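Local structure of RagB/SusD domain protein (Flavobacterium johnsoniae, 5J90) at residues A[188-193]-A[197-202]; A[112-117]-A[173-178]; A[238-243]-A[361-366]; A[38-43]-A[123-128]. The protein binds chitin as a SusD-like outer-membrane lipoprotein, probably capturing chitin at the cell surface for uptake and breakdown by the bacterium. One frame throughout, in Å; residues are numbered along the deposited sequence.

Overall arrangement
Interactions 1 and 4 are buried, interaction 2 is partly buried and interaction 3 lies at the surface. Interactions 2 and 4 both use helix 113-134, with centres about 22 Å apart: the helix start meets an arginine of helix 154-177, whereas Glu125 and Gly126 farther along meet an isoleucine from a loop. Interaction 1 adds the next helix, 196-213, and touches the other three: Val200 packs on Thr173, Phe202 on Glu125, and the Tyr192 hydroxyl reaches the backbone of Asp242. Chemistry follows place, with aromatic rings and a carboxylate that takes an indole N-H in interaction 1, a stacked guanidinium in 2, a single hydrogen bond from a side-chain amide in 3 and aliphatic packing in 4.

Interaction 1 (A[188-193]-A[197-202]); sequences DMTGYK and ESWVRF
Asp188 opens the contact by taking the indole N-H of Trp199. NE1 lies 2.9 Å from Asp188 OD2 and the bond is nearly straight (175°), but it arrives from above the carboxylate plane while staying in the plane of the indole. The same OD2 also accepts from the backbone N of Gly194. The other oxygen, Asp188 OD1, is held by the hydroxyl of Thr190, with OG1 2.8 Å away. Thr190 in turn accepts from the backbone N of Tyr192 at OG1, 3.0 Å, which makes an ST turn; its methyl CG2 rests 3.9 Å from Trp199 CZ2. This is a compact turn leading into helix 196-213 of the SusD-like fold, folded back against that helix's first turns. Tyr192 then pushes its ring edge at the indole face, a T-shaped pair with planes 80° apart and centroids 5.0 Å apart. One face of the tyrosine ring takes Ser198 CB in a CH-pi contact. With CG set beside the backbone N (chi1 -58°), the ring reaches along the helix until OH lies 3.4 Å from Phe202 CB and hydrogen-bonds to the carbonyl of Asp242. A leucine in place of Trp199 would probably cost Asp188 OD2 its indole donor and deprive the Tyr192 edge of the flat face it meets. Phe37, Leu118 and Ile121 also pack against Trp199.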
# COMPACT_ATOMS: atom_id res chain seq x y z
N ASP A 188 36.66 14.98 -7.13
CA ASP A 188 35.82 13.94 -7.71
C ASP A 188 36.50 12.57 -7.62
O ASP A 188 37.72 12.46 -7.81
CB ASP A 188 35.53 14.30 -9.17
CG ASP A 188 34.30 13.62 -9.73
OD1 ASP A 188 33.78 12.67 -9.09
OD2 ASP A 188 33.87 14.03 -10.84
N MET A 189 35.73 11.54 -7.29
CA MET A 189 36.25 10.18 -7.19
C MET A 189 35.42 9.22 -8.04
O MET A 189 35.19 8.08 -7.66
CB MET A 189 36.25 9.73 -5.73
CG MET A 189 37.01 10.68 -4.81
SD MET A 189 36.97 10.15 -3.10
CE MET A 189 37.72 8.53 -3.23
N THR A 190 34.98 9.70 -9.19
CA THR A 190 34.14 8.90 -10.08
C THR A 190 34.78 8.82 -11.45
O THR A 190 35.96 9.14 -11.61
CB THR A 190 32.75 9.53 -10.25
OG1 THR A 190 32.86 10.79 -10.93
CG2 THR A 190 32.08 9.75 -8.89
N GLY A 191 34.02 8.38 -12.44
CA GLY A 191 34.50 8.42 -13.81
C GLY A 191 34.40 9.79 -14.47
O GLY A 191 34.81 9.94 -15.62
N TYR A 192 33.88 10.78 -13.76
CA TYR A 192 33.53 12.05 -14.40
C TYR A 192 34.64 13.11 -14.38
O TYR A 192 34.57 14.08 -15.13
CB TYR A 192 32.25 12.64 -13.81
CG TYR A 192 31.03 11.74 -13.91
CD1 TYR A 192 30.91 10.79 -14.92
CD2 TYR A 192 30.00 11.85 -12.99
CE1 TYR A 192 29.79 9.96 -15.00
CE2 TYR A 192 28.89 11.03 -13.06
CZ TYR A 192 28.79 10.09 -14.05
OH TYR A 192 27.67 9.29 -14.10
N LYS A 193 35.63 12.94 -13.50
CA LYS A 193 36.77 13.86 -13.45
C LYS A 193 36.36 15.33 -13.38
O LYS A 193 36.95 16.19 -14.04
CB LYS A 193 37.71 13.61 -14.64
CG LYS A 193 38.29 12.20 -14.66
CD LYS A 193 39.19 11.99 -15.88
CE LYS A 193 40.14 10.82 -15.69
NZ LYS A 193 39.46 9.50 -15.59
N GLU A 197 28.73 18.51 -16.65
CA GLU A 197 27.75 17.95 -17.57
C GLU A 197 27.48 16.47 -17.29
O GLU A 197 26.33 16.02 -17.35
CB GLU A 197 28.22 18.16 -19.02
CG GLU A 197 27.25 17.63 -20.06
CD GLU A 197 27.76 17.81 -21.48
OE1 GLU A 197 28.65 18.66 -21.69
OE2 GLU A 197 27.28 17.09 -22.37
N SER A 198 28.53 15.71 -16.94
CA SER A 198 28.36 14.30 -16.62
C SER A 198 27.63 14.11 -15.30
O SER A 198 26.84 13.17 -15.14
CB SER A 198 29.71 13.60 -16.58
OG SER A 198 30.30 13.64 -17.87
N TRP A 199 27.88 15.00 -14.34
CA TRP A 199 27.15 14.98 -13.09
C TRP A 199 25.66 15.29 -13.30
O TRP A 199 24.80 14.69 -12.67
CB TRP A 199 27.81 15.94 -12.09
CG TRP A 199 28.95 15.28 -11.35
CD1 TRP A 199 30.27 15.29 -11.70
CD2 TRP A 199 28.85 14.49 -10.16
NE1 TRP A 199 31.00 14.57 -10.78
CE2 TRP A 199 30.15 14.06 -9.83
CE3 TRP A 199 27.78 14.11 -9.34
CZ2 TRP A 199 30.41 13.28 -8.71
CZ3 TRP A 199 28.05 13.33 -8.23
CH2 TRP A 199 29.35 12.92 -7.93
N VAL A 200 25.35 16.22 -14.21
CA VAL A 200 23.96 16.53 -14.49
C VAL A 200 23.28 15.35 -15.18
O VAL A 200 22.15 14.99 -14.83
CB VAL A 200 23.81 17.82 -15.34
CG1 VAL A 200 22.36 17.99 -15.80
CG2 VAL A 200 24.28 19.03 -14.55
N ARG A 201 23.98 14.71 -16.11
CA ARG A 201 23.43 13.56 -16.82
C ARG A 201 23.16 12.42 -15.83
O ARG A 201 22.16 11.70 -15.95
CB ARG A 201 24.39 13.15 -17.95
CG ARG A 201 23.84 12.08 -18.88
CD ARG A 201 24.69 11.97 -20.15
NE ARG A 201 24.61 13.16 -20.99
CZ ARG A 201 25.62 14.00 -21.23
NH1 ARG A 201 26.82 13.79 -20.69
NH2 ARG A 201 25.43 15.04 -22.03
N PHE A 202 24.04 12.26 -14.84
CA PHE A 202 23.81 11.28 -13.78
C PHE A 202 22.57 11.67 -12.98
O PHE A 202 21.68 10.84 -12.77
CB PHE A 202 25.04 11.13 -12.87
CG PHE A 202 24.77 10.36 -11.60
CD1 PHE A 202 24.14 9.12 -11.65
CD2 PHE A 202 25.13 10.87 -10.37
CE1 PHE A 202 23.88 8.40 -10.48
CE2 PHE A 202 24.87 10.16 -9.20
CZ PHE A 202 24.26 8.94 -9.26

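Interaction 2 (A[112-117]-A[173-178]); sequences YDQFYA and TKRIDA
Arg175 reaches across from helix 154-177 and lays its guanidinium over Gln114 at the start of helix 113-134. The two side chains cross at about a right angle, yet their flat ends are stacked, the amide and guanidinium planes only 25° apart. Gln114 CB sits over one guanidinium face, offset toward the rim, 3.7 Å from Arg175 CZ. The backbone N of Gln114 lies over a face of the same group, 3.6 Å from Arg175 NH2, and Asp113 CB approaches NH2 to 3.9 Å. The touch is therefore van der Waals stacking of a planar cation on the first turn of a helix. Two torsions bring the amide into this stack: Gln114 CG lies between the backbone N and the carbonyl carbon (chi1 74°), and the chain bends again at chi2 (-84°). Arg175, by contrast, runs extended from CG to NE, which carries its head the full width of the gap. Its charge is met by salt bridges from NE to Glu171 and from NH1 to Glu180, and these acids probably fix the rotation of the group. Alongside, a water spans the helices, giving a proton to Asp113 OD2 at 2.9 Å and accepting from Lys174 NZ at 3.1 Å. Asp113 OD1 turns back to the backbone N of Gly110. The contact thus joins the N-terminal end of helix 113-134 to the C-terminal end of helix 154-177, with Tyr196 of helix 196-213 touching Gln114 and Ala117 packing on Ala168 and Leu172 one turn farther on.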
# COMPACT_ATOMS: atom_id res chain seq x y z
N TYR A 112 29.10 28.74 -2.20
CA TYR A 112 29.76 27.97 -3.25
C TYR A 112 28.78 26.94 -3.79
O TYR A 112 28.90 25.74 -3.52
CB TYR A 112 31.01 27.28 -2.72
CG TYR A 112 32.01 28.24 -2.11
CD1 TYR A 112 32.02 28.50 -0.75
CD2 TYR A 112 32.93 28.91 -2.91
CE1 TYR A 112 32.92 29.39 -0.19
CE2 TYR A 112 33.84 29.79 -2.37
CZ TYR A 112 33.83 30.03 -1.01
OH TYR A 112 34.74 30.92 -0.47
N ASP A 113 27.80 27.42 -4.55
CA ASP A 113 26.66 26.58 -4.93
C ASP A 113 27.00 25.43 -5.87
O ASP A 113 26.20 24.50 -6.00
CB ASP A 113 25.50 27.43 -5.45
CG ASP A 113 24.74 28.13 -4.32
OD1 ASP A 113 24.59 27.53 -3.24
OD2 ASP A 113 24.31 29.28 -4.52
N GLN A 114 28.17 25.45 -6.51
CA GLN A 114 28.56 24.30 -7.31
C GLN A 114 28.81 23.10 -6.40
O GLN A 114 28.40 21.98 -6.71
CB GLN A 114 29.78 24.61 -8.21
CG GLN A 114 31.14 24.68 -7.50
CD GLN A 114 31.42 26.05 -6.89
OE1 GLN A 114 30.54 26.68 -6.30
NE2 GLN A 114 32.66 26.50 -7.02
N PHE A 115 29.46 23.34 -5.27
CA PHE A 115 29.71 22.26 -4.31
C PHE A 115 28.42 21.82 -3.62
O PHE A 115 28.22 20.64 -3.35
CB PHE A 115 30.77 22.65 -3.29
CG PHE A 115 32.15 22.82 -3.88
CD1 PHE A 115 32.87 21.72 -4.31
CD2 PHE A 115 32.71 24.07 -4.01
CE1 PHE A 115 34.13 21.87 -4.86
CE2 PHE A 115 33.97 24.23 -4.56
CZ PHE A 115 34.68 23.13 -4.99
N TYR A 116 27.54 22.78 -3.34
CA TYR A 116 26.23 22.45 -2.77
C TYR A 116 25.47 21.53 -3.73
O TYR A 116 24.95 20.49 -3.33
CB TYR A 116 25.44 23.72 -2.48
CG TYR A 116 24.02 23.50 -2.00
CD1 TYR A 116 23.74 22.60 -0.98
CD2 TYR A 116 22.96 24.21 -2.56
CE1 TYR A 116 22.43 22.41 -0.53
CE2 TYR A 116 21.66 24.03 -2.12
CZ TYR A 116 21.40 23.13 -1.11
OH TYR A 116 20.11 22.94 -0.68
N ALA A 117 25.40 21.91 -5.00
CA ALA A 117 24.73 21.10 -6.01
C ALA A 117 25.28 19.67 -6.07
O ALA A 117 24.52 18.70 -6.08
CB ALA A 117 24.84 21.76 -7.38
N THR A 173 23.78 23.34 -14.57
CA THR A 173 23.49 23.66 -15.96
C THR A 173 23.77 25.14 -16.23
O THR A 173 24.30 25.49 -17.29
CB THR A 173 22.04 23.30 -16.34
OG1 THR A 173 21.88 21.87 -16.24
CG2 THR A 173 21.74 23.73 -17.76
N LYS A 174 23.44 26.00 -15.27
CA LYS A 174 23.75 27.42 -15.37
C LYS A 174 25.25 27.64 -15.58
O LYS A 174 25.67 28.40 -16.47
CB LYS A 174 23.28 28.14 -14.10
CG LYS A 174 23.65 29.61 -14.02
CD LYS A 174 23.14 30.22 -12.72
CE LYS A 174 23.91 29.67 -11.53
NZ LYS A 174 23.44 30.28 -10.24
N ARG A 175 26.07 26.95 -14.79
CA ARG A 175 27.52 27.10 -14.88
C ARG A 175 28.07 26.53 -16.19
O ARG A 175 28.98 27.11 -16.78
CB ARG A 175 28.19 26.47 -13.67
CG ARG A 175 27.85 27.22 -12.39
CD ARG A 175 28.34 26.51 -11.14
NE ARG A 175 27.88 27.21 -9.95
CZ ARG A 175 28.63 28.02 -9.21
NH1 ARG A 175 29.91 28.21 -9.51
NH2 ARG A 175 28.10 28.62 -8.16
N ILE A 176 27.52 25.41 -16.64
CA ILE A 176 27.92 24.84 -17.91
C ILE A 176 27.60 25.79 -19.06
O ILE A 176 28.44 26.02 -19.94
CB ILE A 176 27.24 23.48 -18.16
CG1 ILE A 176 27.66 22.48 -17.09
CG2 ILE A 176 27.56 22.96 -19.56
CD1 ILE A 176 26.71 21.31 -16.95
N ASP A 177 26.39 26.35 -19.04
CA ASP A 177 25.94 27.27 -20.09
C ASP A 177 26.84 28.50 -20.16
O ASP A 177 27.05 29.07 -21.23
CB ASP A 177 24.49 27.70 -19.86
CG ASP A 177 23.49 26.59 -20.15
OD1 ASP A 177 23.87 25.57 -20.77
OD2 ASP A 177 22.31 26.77 -19.79
N ALA A 178 27.37 28.90 -19.01
CA ALA A 178 28.23 30.08 -18.91
C ALA A 178 29.69 29.78 -19.22
O ALA A 178 30.52 30.69 -19.25
CB ALA A 178 28.10 30.71 -17.53
O HOH W 1 23.40 29.85 -7.21

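Interaction 3 (A[238-243]-A[361-366]); sequences LVNDDS and IKASFD
The flat amide of Asn240 meets helix 353-368 with an in-plane N-H: Ala363 O lies 3.0 Å from ND2, close to the amide plane. On the acceptor side the approach is oblique, with a C=O...donor angle of 137° and the nitrogen tilted from the carbonyl plane. The carboxylate of Asp366 stands almost perpendicular to this amide, its plane 83° away, and the residue meets Asn240 through CB, 3.8 Å from ND2. Its OD2 is directed to Lys362 instead, taking NZ at 2.9 Å through the syn lone pair, a salt bridge along the helix surface. Asn240 CG lies beside the backbone N (chi1 -70°), which sends the amide out of the 3-10 turn toward the helix. An alanine at Asn240 would probably leave the Ala363 carbonyl without this side-chain donor and cut the one hydrogen bond joining the loop directly to these helix residues. The loop has its own bracing: Asp242 OD2 accepts from Leu238 N at 2.9 Å, through its anti lone pair. Val239 N lies 3.0 Å from Asp242 OD2 and donates to it from above the carboxylate plane. Asn240 O receives both N and OG of Ser243 from the same face. Asparagine here tethers a short 3-10 turn, which leads into strand 244-247, to a backbone carbonyl of a helix in the alpha-helical framework of the SusD-like fold.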
# COMPACT_ATOMS: atom_id res chain seq x y z
N LEU A 238 23.86 7.55 -22.02
CA LEU A 238 23.77 6.95 -23.35
C LEU A 238 24.91 5.98 -23.65
O LEU A 238 24.72 5.00 -24.35
CB LEU A 238 23.77 8.03 -24.44
CG LEU A 238 22.52 8.89 -24.56
CD1 LEU A 238 22.69 9.82 -25.76
CD2 LEU A 238 21.30 8.01 -24.74
N VAL A 239 26.10 6.28 -23.14
CA VAL A 239 27.26 5.44 -23.40
C VAL A 239 27.88 5.04 -22.08
O VAL A 239 27.61 5.66 -21.04
CB VAL A 239 28.32 6.16 -24.29
CG1 VAL A 239 27.72 6.50 -25.66
CG2 VAL A 239 28.86 7.40 -23.61
N ASN A 240 28.71 4.00 -22.11
CA ASN A 240 29.22 3.44 -20.87
C ASN A 240 30.09 4.39 -20.06
O ASN A 240 30.13 4.28 -18.83
CB ASN A 240 29.86 2.07 -21.11
CG ASN A 240 28.82 1.02 -21.46
OD1 ASN A 240 27.73 1.01 -20.88
ND2 ASN A 240 29.13 0.14 -22.40
N ASP A 241 30.75 5.34 -20.71
CA ASP A 241 31.51 6.36 -19.99
C ASP A 241 30.61 7.28 -19.16
O ASP A 241 31.09 8.03 -18.31
CB ASP A 241 32.36 7.20 -20.95
CG ASP A 241 33.60 6.46 -21.45
OD1 ASP A 241 33.93 5.40 -20.90
OD2 ASP A 241 34.24 6.96 -22.40
N ASP A 242 29.30 7.24 -19.43
CA ASP A 242 28.34 8.03 -18.66
C ASP A 242 27.98 7.39 -17.32
O ASP A 242 27.34 8.03 -16.47
CB ASP A 242 27.04 8.25 -19.45
CG ASP A 242 27.23 9.05 -20.72
OD1 ASP A 242 28.18 9.86 -20.81
OD2 ASP A 242 26.37 8.88 -21.62
N SER A 243 28.36 6.13 -17.13
CA SER A 243 27.98 5.37 -15.94
C SER A 243 28.49 6.02 -14.66
O SER A 243 29.55 6.66 -14.64
CB SER A 243 28.51 3.94 -16.01
OG SER A 243 27.99 3.25 -17.14
N ILE A 361 20.73 -4.04 -23.77
CA ILE A 361 21.49 -5.30 -23.80
C ILE A 361 22.86 -5.08 -24.44
O ILE A 361 23.88 -5.50 -23.89
CB ILE A 361 20.71 -6.41 -24.52
CG1 ILE A 361 19.38 -6.68 -23.81
CG2 ILE A 361 21.54 -7.70 -24.57
CD1 ILE A 361 18.44 -7.58 -24.61
N LYS A 362 22.88 -4.40 -25.59
CA LYS A 362 24.14 -4.10 -26.26
C LYS A 362 25.08 -3.27 -25.38
O LYS A 362 26.28 -3.55 -25.30
CB LYS A 362 23.89 -3.37 -27.58
CG LYS A 362 25.16 -2.87 -28.26
CD LYS A 362 24.85 -2.03 -29.50
CE LYS A 362 26.02 -1.14 -29.87
NZ LYS A 362 27.30 -1.90 -29.89
N ALA A 363 24.54 -2.26 -24.71
CA ALA A 363 25.35 -1.44 -23.81
C ALA A 363 26.02 -2.30 -22.73
O ALA A 363 27.21 -2.12 -22.44
CB ALA A 363 24.50 -0.35 -23.17
N SER A 364 25.26 -3.21 -22.14
CA SER A 364 25.80 -4.08 -21.11
C SER A 364 26.86 -5.05 -21.66
O SER A 364 27.91 -5.23 -21.03
CB SER A 364 24.67 -4.86 -20.42
OG SER A 364 25.19 -5.71 -19.42
N PHE A 365 26.59 -5.67 -22.80
CA PHE A 365 27.58 -6.54 -23.44
C PHE A 365 28.87 -5.77 -23.70
O PHE A 365 29.97 -6.27 -23.40
CB PHE A 365 27.05 -7.12 -24.75
CG PHE A 365 26.35 -8.46 -24.61
CD1 PHE A 365 25.26 -8.62 -23.76
CD2 PHE A 365 26.76 -9.55 -25.37
CE1 PHE A 365 24.62 -9.84 -23.65
CE2 PHE A 365 26.13 -10.77 -25.26
CZ PHE A 365 25.04 -10.92 -24.40
N ASP A 366 28.76 -4.56 -24.23
CA ASP A 366 29.93 -3.73 -24.49
C ASP A 366 30.66 -3.39 -23.19
O ASP A 366 31.89 -3.44 -23.13
CB ASP A 366 29.55 -2.44 -25.22
CG ASP A 366 29.11 -2.69 -26.65
OD1 ASP A 366 29.36 -3.78 -27.19
OD2 ASP A 366 28.51 -1.76 -27.23

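Interaction 4 (A[38-43]-A[123-128]); sequences NNIQVL and KVEGMH
Ile40 presses its branched side chain against Glu125 and Gly126 of helix 113-134. This is loop-to-helix packing in the helical, TPR-related part of the SusD-like fold, where the loop between helices 33-37 and 46-54 lies against a buried face of helix 113-134. Two branches of the isoleucine do the touching: the delta methyl CD1 lies 3.9 Å from Glu125 CG, and the gamma methyl CG2 lies 3.8 Å from Glu125 OE2. The side chains cross at about a right angle, so Ile40 meets both the aliphatic part and the carboxylate end of the glutamate. Glu125 gets there by a bent chain: CG leaves anti to the backbone N (chi1 166°), and the turn at chi2 (58°) swings the carboxylate round toward the isoleucine. Gly126 gives its bare CA to the same side chain, 4.3 Å from Ile40 CG1, and the two residues' CA atoms come within 5.1 Å. A beta carbon on the glycine would stand 3.8 Å from CG1, an ordinary packing distance, so this contact alone does not exclude a small side chain there.

One shell out, a water lies between the backbones, 2.8 Å from Gly126 O, and the carbonyl of Ile40 accepts from Gln52 NE2, which anchors the loop to helix 46-54. Phe202 of helix 196-213 packs on Glu125, and Val124 contacts Met161 and Leu165 of helix 154-177. Within the helix, His128 ND1 donates to Val124 O at 2.9 Å with the acceptor in the imidazole plane, while the backbone N of His128 reaches that oxygen from the opposite face of its carbonyl.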
# COMPACT_ATOMS: atom_id res chain seq x y z
N ASN A 38 32.93 7.16 -0.33
CA ASN A 38 33.44 5.91 0.21
C ASN A 38 32.42 5.11 1.01
O ASN A 38 32.72 4.01 1.49
CB ASN A 38 34.68 6.15 1.07
CG ASN A 38 35.90 6.48 0.25
OD1 ASN A 38 36.03 6.03 -0.89
ND2 ASN A 38 36.81 7.27 0.82
N ASN A 39 31.21 5.65 1.16
CA ASN A 39 30.22 5.01 2.04
C ASN A 39 28.81 4.89 1.50
O ASN A 39 27.89 4.60 2.26
CB ASN A 39 30.21 5.66 3.43
CG ASN A 39 31.50 5.41 4.20
OD1 ASN A 39 31.68 4.36 4.82
ND2 ASN A 39 32.41 6.37 4.15
N ILE A 40 28.61 5.12 0.21
CA ILE A 40 27.34 4.76 -0.41
C ILE A 40 27.24 3.24 -0.33
O ILE A 40 26.29 2.69 0.24
CB ILE A 40 27.25 5.27 -1.86
CG1 ILE A 40 27.27 6.80 -1.86
CG2 ILE A 40 25.99 4.73 -2.56
CD1 ILE A 40 27.69 7.39 -3.18
N GLN A 41 28.23 2.56 -0.89
CA GLN A 41 28.59 1.22 -0.45
C GLN A 41 29.85 1.37 0.38
O GLN A 41 30.83 1.96 -0.07
CB GLN A 41 28.85 0.29 -1.64
CG GLN A 41 27.60 -0.02 -2.42
CD GLN A 41 27.82 -1.10 -3.44
OE1 GLN A 41 28.93 -1.31 -3.93
NE2 GLN A 41 26.75 -1.82 -3.77
N VAL A 42 29.83 0.86 1.61
CA VAL A 42 31.00 1.01 2.48
C VAL A 42 32.17 0.22 1.91
O VAL A 42 32.13 -1.01 1.82
CB VAL A 42 30.69 0.59 3.92
CG1 VAL A 42 31.98 0.60 4.75
CG2 VAL A 42 29.64 1.51 4.52
N LEU A 43 33.22 0.93 1.51
CA LEU A 43 34.32 0.27 0.82
C LEU A 43 35.27 -0.42 1.79
O LEU A 43 35.88 -1.43 1.44
CB LEU A 43 35.07 1.27 -0.05
CG LEU A 43 34.24 1.87 -1.19
CD1 LEU A 43 35.12 2.74 -2.08
CD2 LEU A 43 33.53 0.80 -2.00
N LYS A 123 24.00 13.10 -2.13
CA LYS A 123 23.06 12.89 -1.04
C LYS A 123 21.89 12.01 -1.50
O LYS A 123 21.56 11.02 -0.84
CB LYS A 123 22.52 14.23 -0.54
CG LYS A 123 21.55 14.14 0.63
CD LYS A 123 20.91 15.51 0.86
CE LYS A 123 20.04 15.54 2.12
NZ LYS A 123 19.32 16.83 2.23
N VAL A 124 21.30 12.36 -2.64
CA VAL A 124 20.17 11.59 -3.14
C VAL A 124 20.63 10.17 -3.54
O VAL A 124 19.94 9.19 -3.26
CB VAL A 124 19.47 12.32 -4.29
CG1 VAL A 124 18.37 11.43 -4.90
CG2 VAL A 124 18.87 13.63 -3.79
N GLU A 125 21.81 10.06 -4.14
CA GLU A 125 22.33 8.74 -4.49
C GLU A 125 22.47 7.84 -3.27
O GLU A 125 22.09 6.67 -3.31
CB GLU A 125 23.67 8.87 -5.23
CG GLU A 125 24.46 7.57 -5.34
CD GLU A 125 23.73 6.42 -6.03
OE1 GLU A 125 22.69 6.64 -6.71
OE2 GLU A 125 24.21 5.26 -5.89
N GLY A 126 22.99 8.38 -2.17
CA GLY A 126 23.13 7.57 -0.98
C GLY A 126 21.83 7.38 -0.22
O GLY A 126 21.52 6.27 0.27
N MET A 127 21.04 8.44 -0.09
CA MET A 127 19.87 8.38 0.78
C MET A 127 18.62 7.74 0.17
O MET A 127 17.77 7.25 0.92
CB MET A 127 19.57 9.75 1.42
CG MET A 127 20.75 10.31 2.24
SD MET A 127 21.36 9.21 3.55
CE MET A 127 19.95 9.20 4.66
N HIS A 128 18.49 7.72 -1.16
CA HIS A 128 17.35 6.99 -1.72
C HIS A 128 17.45 5.50 -1.35
O HIS A 128 16.43 4.85 -1.11
CB HIS A 128 17.17 7.19 -3.25
CG HIS A 128 18.03 6.30 -4.10
ND1 HIS A 128 19.35 6.58 -4.40
CD2 HIS A 128 17.75 5.12 -4.71
CE1 HIS A 128 19.84 5.62 -5.16
NE2 HIS A 128 18.90 4.72 -5.37
O HOH W 2 23.34 4.20 0.80